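Local coordinates for protein phosphatidylinositol phosphate phosphatase (PDB 1I9Z) that removes the 5-phosphate from soluble and lipid inositol phosphates, acting as the magnesium-dependent 5-phosphatase domain of a fission yeast synaptojanin, at residues Tyr210-Thr215 with Ser229-Tyr234; Leu214-Val219 with Arg277-Thr282; Pro254-Pro259 with Ser295-Pro300. One frame throughout, in Å; residues are numbered along the deposited sequence.

Contact 1 of 3, residues Tyr210-Thr215 with Ser229-Tyr234; sequences YRISLT and SYLFEY. With 2IP (D-myo-inositol-1,4-bisphosphate), chain C.
The loop Tyr210-Thr215 runs past helix 228-232 and the turn that follows it, which together hold Ser229-Tyr234, and the two backbones come nearest where the CA of Ile212 lies 5.2 Å from that of Tyr234. There Ser213 N donates to Tyr234 O over 2.9 Å, almost straight at 170° although the donor stands above the carbonyl plane. Ser213 is the centre of an inverse gamma turn, and its OG and Tyr234 O also share a water, so the carbonyl is gripped by both a backbone N-H and a water. The turn brings Leu214 over the Tyr234 ring: CD2 sits 3.8 Å from the centroid of Tyr234, only 13° off the normal, a CH-pi contact. Its other branch reaches across, CD1 lying 3.7 Å from Tyr230 CE2 and also touching Leu231 CD2. Ile212 adds CG2, 3.9 Å from Tyr234 CB and also near Leu231 CD2. The Arg211 side chain sets off away from Ser229-Tyr234. Bent at chi2 (-57°), it extends its guanidinium edge to the inositol, where NH1 donates to O5 of the bisphosphate over 3.0 Å and, less closely, to O6; NE is held by Asn209 O. The loop thus packs on helix 228-232 and on Tyr234 after it while supplying an arginine to the inositol pocket of the 5-phosphatase catalytic domain, a member of the DNase I-like clan.

Contact 2 of 3, residues Leu214-Val219 with Arg277-Thr282; sequences LTYEEV and RVPAWT. With 2IP (D-myo-inositol-1,4-bisphosphate), chain C.
Val278 fits against the first turn of helix 216-224. Its CG1, anti to the backbone N (chi1 -178°), lies 3.3 Å from Leu214 O and meets Val219 CG2 at 3.7 Å, the two valines crossing at about a right angle. The other branch, CG2, approaches the start of the helix, 3.5 Å from Tyr216 N. Next along the loop, the side chains of Pro279 and Val219 pass each other in opposite directions, with Pro279 CB 3.8 Å from Val219 CG1. Tyr216 flanks the loop at its Arg277 end: CG is anti to its backbone N (chi1 -176°), which swings the ring out so that its edge meets the Arg277 carbonyl, CD1 being 3.3 Å from Arg277 O.

The helix start that receives Val278 is fixed by a capping box. Thr215 is the N-cap; its N and OG1 both donate to Glu218 OE1, the hydroxyl at 2.7 Å along the anti lone pair, while Glu218 N returns a weak bond to Thr215 OG1. Tyr216 is anchored at its far end, where OH is hydrogen-bonded to Asp271 O, with Tyr270 O as a second partner, and Asp271 OD2 takes the backbone N-H of Arg277. From this held backbone the Arg277 side chain turns away from the helix and lays one guanidinium face over the inositol ring, NH2 3.1 Å from C3 of the bisphosphate.

Farther out, helix 228-232 closes the apolar side through Leu231, which touches Val219 and Trp281. The loop itself then leads into strand 283-288, the outermost strand of the five-stranded sheet, so the contact joins helix 216-224 to the loop entering that strand, with helix 228-232 beside both.

Contact 3 of 3, residues Pro254-Pro259 with Ser295-Pro300; sequences PITFPP and SYQSVP
Strand 292-298 supplies Tyr296, Gln297 and Ser298 to the loop Pro254-Pro259, which runs alongside it with the touching parts only 6° from parallel. Tyr296 comes first. Its CG is anti to the backbone N, and its ring receives the edge of Phe257 in a T-shaped stack, planes at 87° and centroids 5.1 Å apart, with Phe257 CE2 over the ring centre. Ile255 CG1 touches the same ring at CE1, and the hydroxyl beyond is held by Glu252 and the backbone N of Ile285. Tyr296 O takes a 2.7 Å bond from a water that also donates to Pro254 O and accepts from Thr256 N, so a single solvent molecule stitches the two backbones together.

Gln297 starts away from the loop but bends back at chi2 (-50°), letting NE2 donate to Thr256 OG1 over 3.1 Å, nearly in the amide plane. At Ser298 the backbone N lies over one face of Phe257, 3.7 Å above its plane, and is buried without a partner; Ile255 CG2 covers the opposite face. Ser298 OG sits 3.5 Å from Phe257 CB and shares a second water with Pro258 O. Strand 292-298 is outermost in the six-stranded sheet, paired inward with strand 309-320, and here water and side chains join an irregular loop to that edge within the DNase I-like catalytic domain.

How the contacts relate
Contacts 1 and 2 have centres about 7 Å apart and share Leu214 and Thr215, so one continuous loop-to-helix passage meets helix 228-232 in one and the loop 277-282 in the other. Each sends one arginine to the inositol bisphosphate, and each of these side chains lies about 9 Å from the calcium ion; Tyr171 and Tyr261 bind the ligand too. Contact 3 is farther off. Its centre is about 16 Å from that of contact 2, which it touches around Trp281, whose NE1 is 2.8 Å from Phe257 O, a probable hydrogen bond. It meets contact 1, about 15 Å away between centres, through Phe232 on Ile255 and Ile212 on Pro259. Ile212 CD1 also packs against Trp281, linking all three.

Contact 1 of 3, residues Tyr210-Thr215 with Ser229-Tyr234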
loop_
_atom_site.group_PDB
_atom_site.type_symbol
_atom_site.label_atom_id
_atom_site.label_comp_id
_atom_site.label_asym_id
_atom_site.label_seq_id
_atom_site.Cartn_x
_atom_site.Cartn_y
_atom_site.Cartn_z
ATOM N N TYR A 210 4.447 -12.934 8.480
ATOM C CA TYR A 210 5.162 -12.909 9.751
ATOM C C TYR A 210 4.233 -13.380 10.842
ATOM O O TYR A 210 2.997 -13.076 10.834
ATOM C CB TYR A 210 5.693 -11.532 10.046
ATOM C CG TYR A 210 6.904 -11.164 9.179
ATOM C CD1 TYR A 210 6.741 -10.484 7.968
ATOM C CD2 TYR A 210 8.206 -11.459 9.607
ATOM C CE1 TYR A 210 7.837 -10.089 7.198
ATOM C CE2 TYR A 210 9.306 -11.094 8.826
ATOM C CZ TYR A 210 9.089 -10.394 7.612
ATOM O OH TYR A 210 10.163 -10.019 6.872
ATOM N N ARG A 211 4.822 -14.069 11.823
ATOM C CA ARG A 211 4.024 -14.774 12.863
ATOM C C ARG A 211 4.269 -14.285 14.299
ATOM O O ARG A 211 5.137 -13.409 14.556
ATOM C CB ARG A 211 4.338 -16.283 12.806
ATOM C CG ARG A 211 4.211 -16.937 11.395
ATOM C CD ARG A 211 2.804 -16.747 10.800
ATOM N NE ARG A 211 2.756 -17.268 9.428
ATOM C CZ ARG A 211 2.478 -18.541 9.122
ATOM N NH1 ARG A 211 2.213 -19.413 10.100
ATOM N NH2 ARG A 211 2.534 -18.951 7.838
ATOM N N ILE A 212 3.417 -14.773 15.225
ATOM C CA ILE A 212 3.622 -14.423 16.658
ATOM C C ILE A 212 4.414 -15.624 17.192
ATOM O O ILE A 212 3.954 -16.783 17.127
ATOM C CB ILE A 212 2.264 -14.300 17.377
ATOM C CG1 ILE A 212 1.503 -13.084 16.800
ATOM C CG2 ILE A 212 2.468 -14.145 18.900
ATOM C CD1 ILE A 212 0.067 -13.097 17.305
ATOM N N SER A 213 5.599 -15.361 17.791
ATOM C CA SER A 213 6.436 -16.460 18.224
ATOM C C SER A 213 6.082 -17.067 19.594
ATOM O O SER A 213 6.957 -17.145 20.497
ATOM C CB SER A 213 7.939 -15.998 18.210
ATOM O OG SER A 213 8.184 -15.265 17.004
ATOM N N LEU A 214 4.817 -17.484 19.750
ATOM C CA LEU A 214 4.369 -18.185 20.969
ATOM C C LEU A 214 3.574 -19.413 20.457
ATOM O O LEU A 214 3.365 -19.537 19.239
ATOM C CB LEU A 214 3.518 -17.272 21.876
ATOM C CG LEU A 214 4.199 -16.027 22.458
ATOM C CD1 LEU A 214 3.092 -15.128 23.041
ATOM C CD2 LEU A 214 5.212 -16.430 23.587
ATOM N N THR A 215 3.181 -20.335 21.337
ATOM C CA THR A 215 2.420 -21.524 20.913
ATOM C C THR A 215 0.924 -21.192 20.868
ATOM O O THR A 215 0.444 -20.183 21.403
ATOM C CB THR A 215 2.559 -22.696 21.913
ATOM O OG1 THR A 215 2.035 -22.238 23.180
ATOM C CG2 THR A 215 4.040 -23.134 22.049
ATOM N N SER A 229 -1.394 -6.148 23.119
ATOM C CA SER A 229 -0.069 -5.547 23.362
ATOM C C SER A 229 0.951 -6.598 23.706
ATOM O O SER A 229 2.101 -6.551 23.217
ATOM C CB SER A 229 -0.121 -4.546 24.533
ATOM O OG SER A 229 -0.768 -3.392 24.028
ATOM N N TYR A 230 0.562 -7.539 24.570
ATOM C CA TYR A 230 1.490 -8.620 24.943
ATOM C C TYR A 230 1.835 -9.456 23.718
ATOM O O TYR A 230 2.992 -9.794 23.470
ATOM C CB TYR A 230 0.880 -9.571 25.995
ATOM C CG TYR A 230 1.714 -10.789 26.242
ATOM C CD1 TYR A 230 2.868 -10.723 26.994
ATOM C CD2 TYR A 230 1.341 -12.029 25.741
ATOM C CE1 TYR A 230 3.632 -11.851 27.259
ATOM C CE2 TYR A 230 2.110 -13.160 25.985
ATOM C CZ TYR A 230 3.254 -13.068 26.754
ATOM O OH TYR A 230 4.001 -14.206 27.015
ATOM N N LEU A 231 0.834 -9.792 22.925
ATOM C CA LEU A 231 1.158 -10.611 21.768
ATOM C C LEU A 231 2.059 -9.882 20.754
ATOM O O LEU A 231 2.898 -10.512 20.137
ATOM C CB LEU A 231 -0.134 -11.046 21.049
ATOM C CG LEU A 231 -0.993 -12.013 21.854
ATOM C CD1 LEU A 231 -2.344 -12.244 21.086
ATOM C CD2 LEU A 231 -0.213 -13.439 22.016
ATOM N N PHE A 232 1.888 -8.581 20.611
ATOM C CA PHE A 232 2.653 -7.827 19.641
ATOM C C PHE A 232 4.131 -7.846 20.012
ATOM O O PHE A 232 5.008 -7.703 19.170
ATOM C CB PHE A 232 2.068 -6.431 19.526
ATOM C CG PHE A 232 2.649 -5.618 18.389
ATOM C CD1 PHE A 232 2.289 -5.911 17.062
ATOM C CD2 PHE A 232 3.535 -4.565 18.647
ATOM C CE1 PHE A 232 2.801 -5.154 16.021
ATOM C CE2 PHE A 232 4.070 -3.800 17.616
ATOM C CZ PHE A 232 3.703 -4.086 16.306
ATOM N N GLU A 233 4.424 -8.028 21.313
ATOM C CA GLU A 233 5.821 -8.131 21.751
ATOM C C GLU A 233 6.471 -9.349 21.144
ATOM O O GLU A 233 7.738 -9.445 21.068
ATOM C CB GLU A 233 5.930 -8.290 23.290
ATOM C CG GLU A 233 5.613 -7.082 24.092
ATOM C CD GLU A 233 5.694 -7.403 25.630
ATOM O OE1 GLU A 233 6.456 -8.322 26.029
ATOM O OE2 GLU A 233 4.989 -6.737 26.442
ATOM N N TYR A 234 5.662 -10.296 20.670
ATOM C CA TYR A 234 6.231 -11.461 20.068
ATOM C C TYR A 234 6.008 -11.494 18.545
ATOM O O TYR A 234 6.277 -12.515 17.925
ATOM C CB TYR A 234 5.596 -12.678 20.657
ATOM C CG TYR A 234 6.123 -12.868 22.074
ATOM C CD1 TYR A 234 5.538 -12.234 23.150
ATOM C CD2 TYR A 234 7.284 -13.598 22.269
ATOM C CE1 TYR A 234 6.131 -12.330 24.494
ATOM C CE2 TYR A 234 7.869 -13.693 23.559
ATOM C CZ TYR A 234 7.266 -13.050 24.637
ATOM O OH TYR A 234 7.907 -13.151 25.844
HETATM C C1 2IP C . 3.644 -24.037 7.710
HETATM C C2 2IP C . 3.129 -24.455 6.309
HETATM C C3 2IP C . 1.565 -24.428 6.230
HETATM C C4 2IP C . 0.943 -23.072 6.657
HETATM C C5 2IP C . 1.395 -22.798 8.108
HETATM C C6 2IP C . 2.945 -22.727 8.242
HETATM O O1 2IP C . 4.432 -24.751 8.625
HETATM O O2 2IP C . 3.596 -23.604 5.297
HETATM O O3 2IP C . 1.139 -24.672 4.922
HETATM O O4 2IP C . -0.516 -23.170 6.575
HETATM O O5 2IP C . 0.852 -21.562 8.573
HETATM O O6 2IP C . 3.109 -22.506 9.637
HETATM P P4 2IP C . -1.401 -22.347 5.568
HETATM O O41 2IP C . -0.993 -20.838 5.748
HETATM O O42 2IP C . -2.817 -22.537 5.878
HETATM O O43 2IP C . -1.007 -22.953 4.210
HETATM P P1 2IP C . 5.865 -24.635 9.065
HETATM O O11 2IP C . 6.381 -26.076 8.913
HETATM O O12 2IP C . 6.800 -23.691 8.350
HETATM O O13 2IP C . 5.774 -24.362 10.571
HETATM O O HOH W 1 9.214 -12.721 17.803
#

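Contact 2 of 3, residues Leu214-Val219 with Arg277-Thr282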
loop_
_atom_site.group_PDB
_atom_site.type_symbol
_atom_site.label_atom_id
_atom_site.label_comp_id
_atom_site.label_asym_id
_atom_site.label_seq_id
_atom_site.Cartn_x
_atom_site.Cartn_y
_atom_site.Cartn_z
ATOM N N LEU A 214 4.817 -17.484 19.750
ATOM C CA LEU A 214 4.369 -18.185 20.969
ATOM C C LEU A 214 3.574 -19.413 20.457
ATOM O O LEU A 214 3.365 -19.537 19.239
ATOM C CB LEU A 214 3.518 -17.272 21.876
ATOM C CG LEU A 214 4.199 -16.027 22.458
ATOM C CD1 LEU A 214 3.092 -15.128 23.041
ATOM C CD2 LEU A 214 5.212 -16.430 23.587
ATOM N N THR A 215 3.181 -20.335 21.337
ATOM C CA THR A 215 2.420 -21.524 20.913
ATOM C C THR A 215 0.924 -21.192 20.868
ATOM O O THR A 215 0.444 -20.183 21.403
ATOM C CB THR A 215 2.559 -22.696 21.913
ATOM O OG1 THR A 215 2.035 -22.238 23.180
ATOM C CG2 THR A 215 4.040 -23.134 22.049
ATOM N N TYR A 216 0.214 -22.043 20.142
ATOM C CA TYR A 216 -1.246 -21.946 19.955
ATOM C C TYR A 216 -1.911 -21.805 21.315
ATOM O O TYR A 216 -2.760 -20.952 21.518
ATOM C CB TYR A 216 -1.706 -23.246 19.275
ATOM C CG TYR A 216 -3.183 -23.267 18.915
ATOM C CD1 TYR A 216 -3.613 -23.046 17.576
ATOM C CD2 TYR A 216 -4.136 -23.556 19.890
ATOM C CE1 TYR A 216 -4.969 -23.117 17.233
ATOM C CE2 TYR A 216 -5.496 -23.656 19.562
ATOM C CZ TYR A 216 -5.918 -23.425 18.216
ATOM O OH TYR A 216 -7.302 -23.476 17.923
ATOM N N GLU A 217 -1.515 -22.636 22.291
ATOM C CA GLU A 217 -2.187 -22.562 23.574
ATOM C C GLU A 217 -1.910 -21.309 24.359
ATOM O O GLU A 217 -2.720 -20.944 25.214
ATOM C CB GLU A 217 -1.926 -23.786 24.482
ATOM C CG GLU A 217 -0.881 -24.735 24.089
ATOM C CD GLU A 217 -1.040 -25.336 22.718
ATOM O OE1 GLU A 217 -2.078 -25.961 22.390
ATOM O OE2 GLU A 217 -0.087 -25.178 21.963
ATOM N N GLU A 218 -0.766 -20.673 24.098
ATOM C CA GLU A 218 -0.483 -19.395 24.745
ATOM C C GLU A 218 -1.254 -18.307 24.058
ATOM O O GLU A 218 -1.860 -17.470 24.697
ATOM C CB GLU A 218 0.983 -19.051 24.606
ATOM C CG GLU A 218 1.870 -19.891 25.540
ATOM C CD GLU A 218 3.334 -19.763 25.177
ATOM O OE1 GLU A 218 3.737 -20.327 24.152
ATOM O OE2 GLU A 218 4.077 -19.066 25.925
ATOM N N VAL A 219 -1.276 -18.357 22.730
ATOM C CA VAL A 219 -1.860 -17.232 21.952
ATOM C C VAL A 219 -3.380 -17.110 21.981
ATOM O O VAL A 219 -3.894 -15.995 22.188
ATOM C CB VAL A 219 -1.370 -17.283 20.481
ATOM C CG1 VAL A 219 -2.090 -16.166 19.647
ATOM C CG2 VAL A 219 0.250 -16.979 20.421
ATOM N N ARG A 277 -2.560 -24.292 13.544
ATOM C CA ARG A 277 -1.726 -23.162 13.190
ATOM C C ARG A 277 -1.855 -22.086 14.239
ATOM O O ARG A 277 -2.974 -21.676 14.622
ATOM C CB ARG A 277 -2.126 -22.611 11.841
ATOM C CG ARG A 277 -2.011 -23.614 10.707
ATOM C CD ARG A 277 -0.625 -24.233 10.573
ATOM N NE ARG A 277 -0.621 -25.033 9.346
ATOM C CZ ARG A 277 0.276 -25.961 9.027
ATOM N NH1 ARG A 277 1.286 -26.243 9.853
ATOM N NH2 ARG A 277 0.162 -26.605 7.863
ATOM N N VAL A 278 -0.699 -21.580 14.700
ATOM C CA VAL A 278 -0.731 -20.535 15.709
ATOM C C VAL A 278 -1.273 -19.250 15.067
ATOM O O VAL A 278 -0.863 -18.864 13.932
ATOM C CB VAL A 278 0.708 -20.259 16.261
ATOM C CG1 VAL A 278 0.646 -19.131 17.402
ATOM C CG2 VAL A 278 1.356 -21.563 16.824
ATOM N N PRO A 279 -2.201 -18.548 15.751
ATOM C CA PRO A 279 -2.716 -17.289 15.173
ATOM C C PRO A 279 -1.590 -16.298 14.930
ATOM O O PRO A 279 -0.554 -16.333 15.642
ATOM C CB PRO A 279 -3.694 -16.730 16.211
ATOM C CG PRO A 279 -4.230 -18.044 16.886
ATOM C CD PRO A 279 -2.956 -18.976 16.954
ATOM N N ALA A 280 -1.807 -15.402 13.956
ATOM C CA ALA A 280 -0.789 -14.396 13.642
ATOM C C ALA A 280 -1.356 -13.196 12.901
ATOM O O ALA A 280 -2.406 -13.299 12.307
ATOM C CB ALA A 280 0.319 -15.071 12.757
ATOM N N TRP A 281 -0.658 -12.064 12.979
ATOM C CA TRP A 281 -0.985 -10.896 12.196
ATOM C C TRP A 281 -0.189 -11.060 10.863
ATOM O O TRP A 281 0.826 -10.366 10.600
ATOM C CB TRP A 281 -0.554 -9.590 12.902
ATOM C CG TRP A 281 -1.512 -9.250 14.010
ATOM C CD1 TRP A 281 -2.823 -8.788 13.898
ATOM C CD2 TRP A 281 -1.195 -9.238 15.398
ATOM N NE1 TRP A 281 -3.319 -8.466 15.169
ATOM C CE2 TRP A 281 -2.336 -8.725 16.091
ATOM C CE3 TRP A 281 -0.041 -9.596 16.136
ATOM C CZ2 TRP A 281 -2.347 -8.551 17.494
ATOM C CZ3 TRP A 281 -0.073 -9.411 17.548
ATOM C CH2 TRP A 281 -1.191 -8.901 18.178
ATOM N N THR A 282 -0.675 -11.980 10.011
ATOM C CA THR A 282 0.006 -12.232 8.720
ATOM C C THR A 282 -0.228 -11.089 7.727
ATOM O O THR A 282 0.609 -10.833 6.874
ATOM C CB THR A 282 -0.539 -13.515 8.025
ATOM O OG1 THR A 282 -1.974 -13.559 8.091
ATOM C CG2 THR A 282 -0.016 -14.729 8.693
HETATM C C1 2IP C . 3.644 -24.037 7.710
HETATM C C2 2IP C . 3.129 -24.455 6.309
HETATM C C3 2IP C . 1.565 -24.428 6.230
HETATM C C4 2IP C . 0.943 -23.072 6.657
HETATM C C5 2IP C . 1.395 -22.798 8.108
HETATM C C6 2IP C . 2.945 -22.727 8.242
HETATM O O1 2IP C . 4.432 -24.751 8.625
HETATM O O2 2IP C . 3.596 -23.604 5.297
HETATM O O3 2IP C . 1.139 -24.672 4.922
HETATM O O4 2IP C . -0.516 -23.170 6.575
HETATM O O5 2IP C . 0.852 -21.562 8.573
HETATM O O6 2IP C . 3.109 -22.506 9.637
HETATM P P4 2IP C . -1.401 -22.347 5.568
HETATM O O41 2IP C . -0.993 -20.838 5.748
HETATM O O42 2IP C . -2.817 -22.537 5.878
HETATM O O43 2IP C . -1.007 -22.953 4.210
HETATM P P1 2IP C . 5.865 -24.635 9.065
HETATM O O11 2IP C . 6.381 -26.076 8.913
HETATM O O12 2IP C . 6.800 -23.691 8.350
HETATM O O13 2IP C . 5.774 -24.362 10.571
#

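Contact 3 of 3, residues Pro254-Pro259 with Ser295-Pro300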
loop_
_atom_site.group_PDB
_atom_site.type_symbol
_atom_site.label_atom_id
_atom_site.label_comp_id
_atom_site.label_asym_id
_atom_site.label_seq_id
_atom_site.Cartn_x
_atom_site.Cartn_y
_atom_site.Cartn_z
ATOM N N PRO A 254 -0.528 1.436 15.011
ATOM C CA PRO A 254 -0.658 0.466 16.094
ATOM C C PRO A 254 -1.807 -0.486 15.697
ATOM O O PRO A 254 -2.830 -0.030 15.153
ATOM C CB PRO A 254 -1.116 1.313 17.300
ATOM C CG PRO A 254 -0.443 2.661 17.061
ATOM C CD PRO A 254 -0.613 2.841 15.506
ATOM N N ILE A 255 -1.634 -1.778 15.978
ATOM C CA ILE A 255 -2.650 -2.783 15.665
ATOM C C ILE A 255 -3.578 -2.940 16.847
ATOM O O ILE A 255 -3.116 -3.245 17.977
ATOM C CB ILE A 255 -1.974 -4.140 15.325
ATOM C CG1 ILE A 255 -1.201 -3.979 14.004
ATOM C CG2 ILE A 255 -2.989 -5.290 15.280
ATOM C CD1 ILE A 255 -0.299 -5.171 13.743
ATOM N N THR A 256 -4.857 -2.674 16.605
ATOM C CA THR A 256 -5.877 -2.810 17.633
ATOM C C THR A 256 -6.869 -3.917 17.302
ATOM O O THR A 256 -7.875 -4.096 18.017
ATOM C CB THR A 256 -6.633 -1.492 17.850
ATOM O OG1 THR A 256 -7.323 -1.128 16.636
ATOM C CG2 THR A 256 -5.621 -0.350 18.221
ATOM N N PHE A 257 -6.598 -4.652 16.224
ATOM C CA PHE A 257 -7.468 -5.763 15.827
ATOM C C PHE A 257 -6.801 -7.090 16.095
ATOM O O PHE A 257 -5.578 -7.180 16.117
ATOM C CB PHE A 257 -7.850 -5.623 14.326
ATOM C CG PHE A 257 -6.684 -5.444 13.419
ATOM C CD1 PHE A 257 -6.066 -6.553 12.805
ATOM C CD2 PHE A 257 -6.205 -4.155 13.144
ATOM C CE1 PHE A 257 -4.964 -6.351 11.896
ATOM C CE2 PHE A 257 -5.115 -3.941 12.262
ATOM C CZ PHE A 257 -4.500 -5.043 11.631
ATOM N N PRO A 258 -7.588 -8.164 16.279
ATOM C CA PRO A 258 -7.022 -9.480 16.549
ATOM C C PRO A 258 -6.309 -10.086 15.335
ATOM O O PRO A 258 -6.547 -9.625 14.199
ATOM C CB PRO A 258 -8.242 -10.322 16.931
ATOM C CG PRO A 258 -9.436 -9.322 17.094
ATOM C CD PRO A 258 -9.080 -8.173 16.254
ATOM N N PRO A 259 -5.418 -11.060 15.550
ATOM C CA PRO A 259 -4.654 -11.790 14.525
ATOM C C PRO A 259 -5.687 -12.221 13.464
ATOM O O PRO A 259 -6.810 -12.721 13.803
ATOM C CB PRO A 259 -4.151 -13.003 15.300
ATOM C CG PRO A 259 -3.711 -12.317 16.642
ATOM C CD PRO A 259 -4.922 -11.390 16.911
ATOM N N SER A 295 -7.245 5.171 9.535
ATOM C CA SER A 295 -7.718 3.891 10.080
ATOM C C SER A 295 -6.842 2.714 9.674
ATOM O O SER A 295 -6.127 2.763 8.655
ATOM C CB SER A 295 -9.149 3.602 9.593
ATOM O OG SER A 295 -10.009 4.638 9.983
ATOM N N TYR A 296 -6.893 1.658 10.478
ATOM C CA TYR A 296 -6.153 0.419 10.153
ATOM C C TYR A 296 -6.929 -0.652 10.861
ATOM O O TYR A 296 -6.817 -0.801 12.103
ATOM C CB TYR A 296 -4.713 0.486 10.708
ATOM C CG TYR A 296 -3.800 -0.705 10.423
ATOM C CD1 TYR A 296 -2.757 -1.006 11.272
ATOM C CD2 TYR A 296 -3.914 -1.462 9.220
ATOM C CE1 TYR A 296 -1.798 -1.985 10.940
ATOM C CE2 TYR A 296 -2.990 -2.470 8.905
ATOM C CZ TYR A 296 -1.915 -2.716 9.754
ATOM O OH TYR A 296 -0.917 -3.629 9.376
ATOM N N GLN A 297 -7.670 -1.463 10.119
ATOM C CA GLN A 297 -8.518 -2.464 10.792
ATOM C C GLN A 297 -8.692 -3.742 9.976
ATOM O O GLN A 297 -8.471 -3.734 8.745
ATOM C CB GLN A 297 -9.957 -1.907 10.916
ATOM C CG GLN A 297 -10.234 -0.925 12.073
ATOM C CD GLN A 297 -9.743 -1.457 13.427
ATOM O OE1 GLN A 297 -9.919 -2.659 13.789
ATOM N NE2 GLN A 297 -9.096 -0.575 14.181
ATOM N N SER A 298 -9.153 -4.792 10.663
ATOM C CA SER A 298 -9.561 -6.037 10.021
ATOM C C SER A 298 -11.110 -5.943 9.985
ATOM O O SER A 298 -11.725 -5.149 10.700
ATOM C CB SER A 298 -9.089 -7.280 10.758
ATOM O OG SER A 298 -9.743 -7.470 11.994
ATOM N N VAL A 299 -11.718 -6.723 9.093
ATOM C CA VAL A 299 -13.166 -6.679 8.922
ATOM C C VAL A 299 -13.703 -8.077 8.987
ATOM O O VAL A 299 -13.099 -9.009 8.522
ATOM C CB VAL A 299 -13.486 -6.041 7.520
ATOM C CG1 VAL A 299 -14.946 -6.284 7.132
ATOM C CG2 VAL A 299 -13.127 -4.526 7.588
ATOM N N PRO A 300 -14.897 -8.233 9.539
ATOM C CA PRO A 300 -15.464 -9.572 9.648
ATOM C C PRO A 300 -16.074 -10.153 8.361
ATOM O O PRO A 300 -17.304 -10.100 8.171
ATOM C CB PRO A 300 -16.514 -9.429 10.790
ATOM C CG PRO A 300 -16.395 -7.996 11.279
ATOM C CD PRO A 300 -15.760 -7.212 10.154
HETATM O O HOH W 2 -5.404 -0.900 14.410
HETATM O O HOH W 3 -8.914 -9.808 12.905
#